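Side-chain contacts in beta-galactosidase (Bacillus circulans, PDB 4MAD), which probably hydrolyses terminal non-reducing beta-D-galactose residues from beta-D-galactosides, as a member of glycosyl hydrolase family 35: residues V359-H364 and N571-L576; K496-L501 and P513-G518. All coordinates share one frame; numbering follows the deposited sequence.

Interaction 1 of 2, residues V359-H364 and N571-L576; sequences VKFTEH and NEIILL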
loop_
_atom_site.group_PDB
_atom_site.type_symbol
_atom_site.label_atom_id
_atom_site.label_comp_id
_atom_site.label_asym_id
_atom_site.label_seq_id
_atom_site.Cartn_x
_atom_site.Cartn_y
_atom_site.Cartn_z
ATOM N N VAL A 359 24.475 13.027 -7.192
ATOM C CA VAL A 359 24.014 14.299 -6.623
ATOM C C VAL A 359 24.568 14.528 -5.219
ATOM O O VAL A 359 24.327 13.755 -4.324
ATOM C CB VAL A 359 22.500 14.366 -6.507
ATOM C CG1 VAL A 359 22.055 15.575 -5.798
ATOM C CG2 VAL A 359 21.862 14.241 -7.789
ATOM N N LYS A 360 25.334 15.595 -5.044
ATOM C CA LYS A 360 25.910 15.912 -3.753
ATOM C C LYS A 360 24.953 16.659 -2.847
ATOM O O LYS A 360 24.234 17.514 -3.280
ATOM C CB LYS A 360 27.186 16.719 -3.907
ATOM C CG LYS A 360 28.141 16.133 -4.865
ATOM C CD LYS A 360 29.462 16.819 -4.841
ATOM C CE LYS A 360 29.897 17.173 -6.208
ATOM N NZ LYS A 360 29.521 16.070 -7.057
ATOM N N PHE A 361 25.006 16.353 -1.578
ATOM C CA PHE A 361 24.145 17.061 -0.691
ATOM C C PHE A 361 24.978 18.164 -0.059
ATOM O O PHE A 361 25.803 17.902 0.723
ATOM C CB PHE A 361 23.551 16.137 0.359
ATOM C CG PHE A 361 22.573 15.140 -0.186
ATOM C CD1 PHE A 361 21.526 15.511 -0.952
ATOM C CD2 PHE A 361 22.719 13.837 0.077
ATOM C CE1 PHE A 361 20.687 14.600 -1.441
ATOM C CE2 PHE A 361 21.865 12.942 -0.402
ATOM C CZ PHE A 361 20.863 13.314 -1.152
ATOM N N THR A 362 24.713 19.407 -0.447
ATOM C CA THR A 362 25.464 20.547 0.068
ATOM C C THR A 362 24.757 21.208 1.248
ATOM O O THR A 362 25.376 21.934 2.025
ATOM C CB THR A 362 25.708 21.603 -1.027
ATOM O OG1 THR A 362 24.459 22.188 -1.416
ATOM C CG2 THR A 362 26.366 20.967 -2.243
ATOM N N GLU A 363 23.460 20.953 1.377
ATOM C CA GLU A 363 22.670 21.536 2.456
ATOM C C GLU A 363 22.096 20.460 3.372
ATOM O O GLU A 363 21.776 19.358 2.928
ATOM C CB GLU A 363 21.542 22.399 1.887
ATOM C CG GLU A 363 21.955 23.261 0.707
ATOM C CD GLU A 363 20.978 24.388 0.437
ATOM O OE1 GLU A 363 21.097 25.448 1.089
ATOM O OE2 GLU A 363 20.091 24.216 -0.425
ATOM N N HIS A 364 21.968 20.789 4.654
ATOM C CA HIS A 364 21.432 19.873 5.614
ATOM C C HIS A 364 20.590 20.563 6.731
ATOM O O HIS A 364 20.801 21.682 7.089
ATOM C CB HIS A 364 22.549 19.120 6.284
ATOM C CG HIS A 364 23.706 18.792 5.407
ATOM N ND1 HIS A 364 23.777 17.629 4.693
ATOM C CD2 HIS A 364 24.882 19.418 5.216
ATOM C CE1 HIS A 364 24.921 17.578 4.051
ATOM N NE2 HIS A 364 25.607 18.660 4.341
ATOM N N ASN A 571 16.313 20.146 -10.242
ATOM C CA ASN A 571 15.330 19.346 -9.567
ATOM C C ASN A 571 15.739 19.268 -8.124
ATOM O O ASN A 571 16.879 19.128 -7.849
ATOM C CB ASN A 571 15.300 17.936 -10.158
ATOM C CG ASN A 571 14.681 17.884 -11.556
ATOM O OD1 ASN A 571 13.538 17.621 -11.727
ATOM N ND2 ASN A 571 15.492 18.128 -12.547
ATOM N N GLU A 572 14.783 19.345 -7.222
ATOM C CA GLU A 572 15.102 19.363 -5.841
ATOM C C GLU A 572 15.052 17.955 -5.245
ATOM O O GLU A 572 14.056 17.362 -5.231
ATOM C CB GLU A 572 14.117 20.280 -5.137
ATOM C CG GLU A 572 14.150 20.211 -3.699
ATOM C CD GLU A 572 12.976 20.972 -3.047
ATOM O OE1 GLU A 572 11.963 20.350 -2.700
ATOM O OE2 GLU A 572 13.101 22.194 -2.934
ATOM N N ILE A 573 16.180 17.474 -4.766
ATOM C CA ILE A 573 16.234 16.201 -4.117
ATOM C C ILE A 573 16.403 16.389 -2.635
ATOM O O ILE A 573 17.347 16.938 -2.203
ATOM C CB ILE A 573 17.433 15.416 -4.568
ATOM C CG1 ILE A 573 17.479 15.316 -6.091
ATOM C CG2 ILE A 573 17.381 14.099 -3.992
ATOM C CD1 ILE A 573 16.276 14.885 -6.722
ATOM N N ILE A 574 15.445 15.893 -1.887
ATOM C CA ILE A 574 15.512 15.935 -0.438
ATOM C C ILE A 574 15.420 14.568 0.171
ATOM O O ILE A 574 14.520 13.863 -0.111
ATOM C CB ILE A 574 14.390 16.782 0.157
ATOM C CG1 ILE A 574 14.572 18.218 -0.262
ATOM C CG2 ILE A 574 14.448 16.745 1.634
ATOM C CD1 ILE A 574 13.500 19.039 0.044
ATOM N N LEU A 575 16.394 14.229 0.976
ATOM C CA LEU A 575 16.484 12.916 1.527
ATOM C C LEU A 575 16.473 13.051 3.005
ATOM O O LEU A 575 17.228 13.791 3.482
ATOM C CB LEU A 575 17.773 12.295 1.116
ATOM C CG LEU A 575 18.138 10.938 1.615
ATOM C CD1 LEU A 575 19.001 10.192 0.654
ATOM C CD2 LEU A 575 18.807 11.052 2.898
ATOM N N LEU A 576 15.602 12.345 3.714
ATOM C CA LEU A 576 15.621 12.343 5.168
ATOM C C LEU A 576 16.241 11.035 5.590
ATOM O O LEU A 576 15.728 10.023 5.284
ATOM C CB LEU A 576 14.215 12.442 5.751
ATOM C CG LEU A 576 14.017 12.279 7.259
ATOM C CD1 LEU A 576 14.814 13.237 8.059
ATOM C CD2 LEU A 576 12.545 12.345 7.691
#
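Asn-571 ND2, gripped by the carbonyl oxygens of Gln-567 and Leu-520, fixes the start of segment 571-576, whose Ile-573 and Leu-575 receive the ring of Phe-361. From there on the contact is apolar, and it illustrates how an aromatic side chain can join two strands that are not neighbours. The outer end of the ring does the touching. Its CE1 lies 4.2 Å from Ile-573 CG2, and the same CE1 approaches the backbone Ile-573 O at 4.1 Å, obliquely to the ring. One position further round, CZ rests on Leu-575 CB at 4.0 Å, while CE2 comes within 4.1 Å of Leu-575 CD1. The leucine thus offers both the root and one branch of its side chain, and the two side chains cross at about a right angle. Leu-575 has CG anti to its own nitrogen (chi1 177°), the setting from which CD1 meets the ring beside CB. Strand alternation does the sorting: Ile-573 and Leu-575 face Phe-361, whereas the intervening Ile-574 points away. In the antiparallel sheet of the galactose-binding domain, strand 514-522 runs between 357-366 and 569-577, and Phe-361 reaches across it at Gly-518, which has no side chain to stand in the way. Strand 584-588, on the other flank of 357-366, adds Val-585 against Phe-361 and Leu-575, and Phe-587 against Val-359 and Ile-573; strand 537-542, beyond 569-577, brings Val-542 to Ile-573 and Val-540 to Leu-575.

Interaction 2 of 2, residues K496-L501 and P513-G518; sequences KDLSSL and PYFHKG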
loop_
_atom_site.group_PDB
_atom_site.type_symbol
_atom_site.label_atom_id
_atom_site.label_comp_id
_atom_site.label_asym_id
_atom_site.label_seq_id
_atom_site.Cartn_x
_atom_site.Cartn_y
_atom_site.Cartn_z
ATOM N N LYS A 496 4.094 16.277 4.535
ATOM C CA LYS A 496 3.355 16.743 3.369
ATOM C C LYS A 496 3.877 18.010 2.672
ATOM O O LYS A 496 3.643 18.204 1.516
ATOM C CB LYS A 496 1.861 16.871 3.682
ATOM C CG LYS A 496 1.214 15.619 4.196
ATOM C CD LYS A 496 -0.250 15.728 4.429
ATOM C CE LYS A 496 -0.597 16.522 5.610
ATOM N NZ LYS A 496 -1.986 16.228 6.063
ATOM N N ASP A 497 4.433 18.926 3.456
ATOM C CA ASP A 497 4.857 20.206 2.956
ATOM C C ASP A 497 6.130 20.590 3.629
ATOM O O ASP A 497 6.130 20.991 4.746
ATOM C CB ASP A 497 3.809 21.258 3.224
ATOM C CG ASP A 497 4.328 22.650 3.034
ATOM O OD1 ASP A 497 5.294 22.797 2.327
ATOM O OD2 ASP A 497 3.759 23.571 3.589
ATOM N N LEU A 498 7.211 20.430 2.899
ATOM C CA LEU A 498 8.517 20.701 3.378
ATOM C C LEU A 498 9.079 22.081 3.022
ATOM O O LEU A 498 10.187 22.362 3.281
ATOM C CB LEU A 498 9.452 19.634 2.884
ATOM C CG LEU A 498 9.114 18.204 3.269
ATOM C CD1 LEU A 498 10.160 17.303 2.879
ATOM C CD2 LEU A 498 8.985 18.173 4.716
ATOM N N SER A 499 8.255 22.911 2.438
ATOM C CA SER A 499 8.719 24.138 1.852
ATOM C C SER A 499 9.302 25.126 2.821
ATOM O O SER A 499 9.916 26.047 2.418
ATOM C CB SER A 499 7.638 24.820 1.057
ATOM O OG SER A 499 6.646 25.296 1.874
ATOM N N SER A 500 8.991 24.987 4.080
ATOM C CA SER A 500 9.500 25.927 5.059
ATOM C C SER A 500 10.850 25.568 5.692
ATOM O O SER A 500 11.427 26.328 6.380
ATOM C CB SER A 500 8.453 26.238 6.122
ATOM O OG SER A 500 7.329 26.837 5.570
ATOM N N LEU A 501 11.354 24.402 5.370
ATOM C CA LEU A 501 12.624 23.998 5.845
ATOM C C LEU A 501 13.670 24.969 5.339
ATOM O O LEU A 501 13.529 25.473 4.275
ATOM C CB LEU A 501 12.927 22.622 5.298
ATOM C CG LEU A 501 12.340 21.393 5.975
ATOM C CD1 LEU A 501 12.729 20.180 5.266
ATOM C CD2 LEU A 501 12.690 21.295 7.400
ATOM N N PRO A 513 18.068 12.342 12.941
ATOM C CA PRO A 513 17.559 12.469 11.588
ATOM C C PRO A 513 17.899 13.825 11.017
ATOM O O PRO A 513 17.698 14.791 11.662
ATOM C CB PRO A 513 16.046 12.276 11.758
ATOM C CG PRO A 513 15.908 11.586 12.969
ATOM C CD PRO A 513 16.945 12.118 13.848
ATOM N N TYR A 514 18.361 13.839 9.785
ATOM C CA TYR A 514 18.605 15.057 9.070
ATOM C C TYR A 514 18.021 15.009 7.681
ATOM O O TYR A 514 18.054 14.007 7.062
ATOM C CB TYR A 514 20.080 15.321 8.944
ATOM C CG TYR A 514 20.712 15.988 10.099
ATOM C CD1 TYR A 514 21.031 17.328 10.072
ATOM C CD2 TYR A 514 21.015 15.282 11.226
ATOM C CE1 TYR A 514 21.635 17.916 11.129
ATOM C CE2 TYR A 514 21.599 15.864 12.275
ATOM C CZ TYR A 514 21.918 17.165 12.237
ATOM O OH TYR A 514 22.489 17.733 13.321
ATOM N N PHE A 515 17.504 16.131 7.228
ATOM C CA PHE A 515 17.183 16.358 5.859
ATOM C C PHE A 515 18.447 16.766 5.077
ATOM O O PHE A 515 19.188 17.583 5.516
ATOM C CB PHE A 515 16.138 17.437 5.728
ATOM C CG PHE A 515 14.815 17.086 6.347
ATOM C CD1 PHE A 515 13.871 16.407 5.659
ATOM C CD2 PHE A 515 14.524 17.453 7.634
ATOM C CE1 PHE A 515 12.698 16.110 6.206
ATOM C CE2 PHE A 515 13.348 17.158 8.164
ATOM C CZ PHE A 515 12.438 16.481 7.460
ATOM N N HIS A 516 18.664 16.205 3.936
ATOM C CA HIS A 516 19.816 16.518 3.175
ATOM C C HIS A 516 19.299 17.023 1.845
ATOM O O HIS A 516 18.474 16.398 1.280
ATOM C CB HIS A 516 20.575 15.268 2.938
ATOM C CG HIS A 516 21.171 14.686 4.163
ATOM N ND1 HIS A 516 22.240 15.241 4.794
ATOM C CD2 HIS A 516 20.849 13.592 4.875
ATOM C CE1 HIS A 516 22.565 14.506 5.834
ATOM N NE2 HIS A 516 21.724 13.507 5.915
ATOM N N LYS A 517 19.792 18.140 1.351
ATOM C CA LYS A 517 19.257 18.720 0.137
ATOM C C LYS A 517 20.264 18.875 -0.969
ATOM O O LYS A 517 21.314 19.320 -0.749
ATOM C CB LYS A 517 18.623 20.058 0.386
ATOM C CG LYS A 517 17.964 20.605 -0.810
ATOM C CD LYS A 517 17.603 21.995 -0.618
ATOM C CE LYS A 517 16.253 22.216 -1.051
ATOM N NZ LYS A 517 16.271 22.927 -2.313
ATOM N N GLY A 518 19.861 18.453 -2.155
ATOM C CA GLY A 518 20.700 18.458 -3.318
ATOM C C GLY A 518 19.946 18.823 -4.587
ATOM O O GLY A 518 18.774 18.795 -4.609
#
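Leu-501 sets one methyl squarely on the ring of Phe-515: CD1 stands 3.9 Å from the ring centroid and 10° off the normal, a CH-pi contact over the face. The two side chains cross at about a right angle. With CG anti to its carbonyl carbon (chi1 -81°), Leu-501 brings this single branch to the ring. Leu-498 packs less closely, its CD1 lying obliquely 4.4 Å from Phe-515 CE1. Both leucines come from one type I beta turn, closed by Leu-501 N to Leu-498 O at 3.1 Å, which places them together against strand 514-522 of the galactose-binding domain. Ile-374 of helix 371-374 touches all three side chains, and Ile-574 and Leu-576 pack on the phenylalanine. An alanine in place of Phe-515 would probably leave Leu-501 CD1 without its ring face and open a gap beneath the turn. The solvent side is the start of the turn, where Asp-497, just before it, and Ser-499, inside it, are exposed. Asp-497 OD1 accepts two bonds: Ser-499 N (3.0 Å) from above the carboxylate plane, forming an Asx turn, and Ser-499 OG (2.9 Å) on the syn lone pair of OD1.

In the fold
Interaction 2 is nested in the chain loop that interaction 1 closes, and their centres lie about 9 Å apart. Strand 514-522 joins them. Glu-363 O and Lys-517 N probably hydrogen-bond at 2.8 Å. His-364 ND1 and His-516 ND1 probably do so as well, also at 2.8 Å. Phe-361 CD1 passes 3.6 Å from Gly-518 N in plain packing. Strand 569-577 gives alternate side chains to the two contacts, which therefore lie on its two faces. Both contacts lie away from the predicted catalytic Glu-171 and Glu-247. A bound 2-(2-methoxyethoxy)ethanol, probably from the crystallisation liquor, sits about 6 Å from the Leu-498 side chain in a pocket that includes Lys-496 and Asp-497.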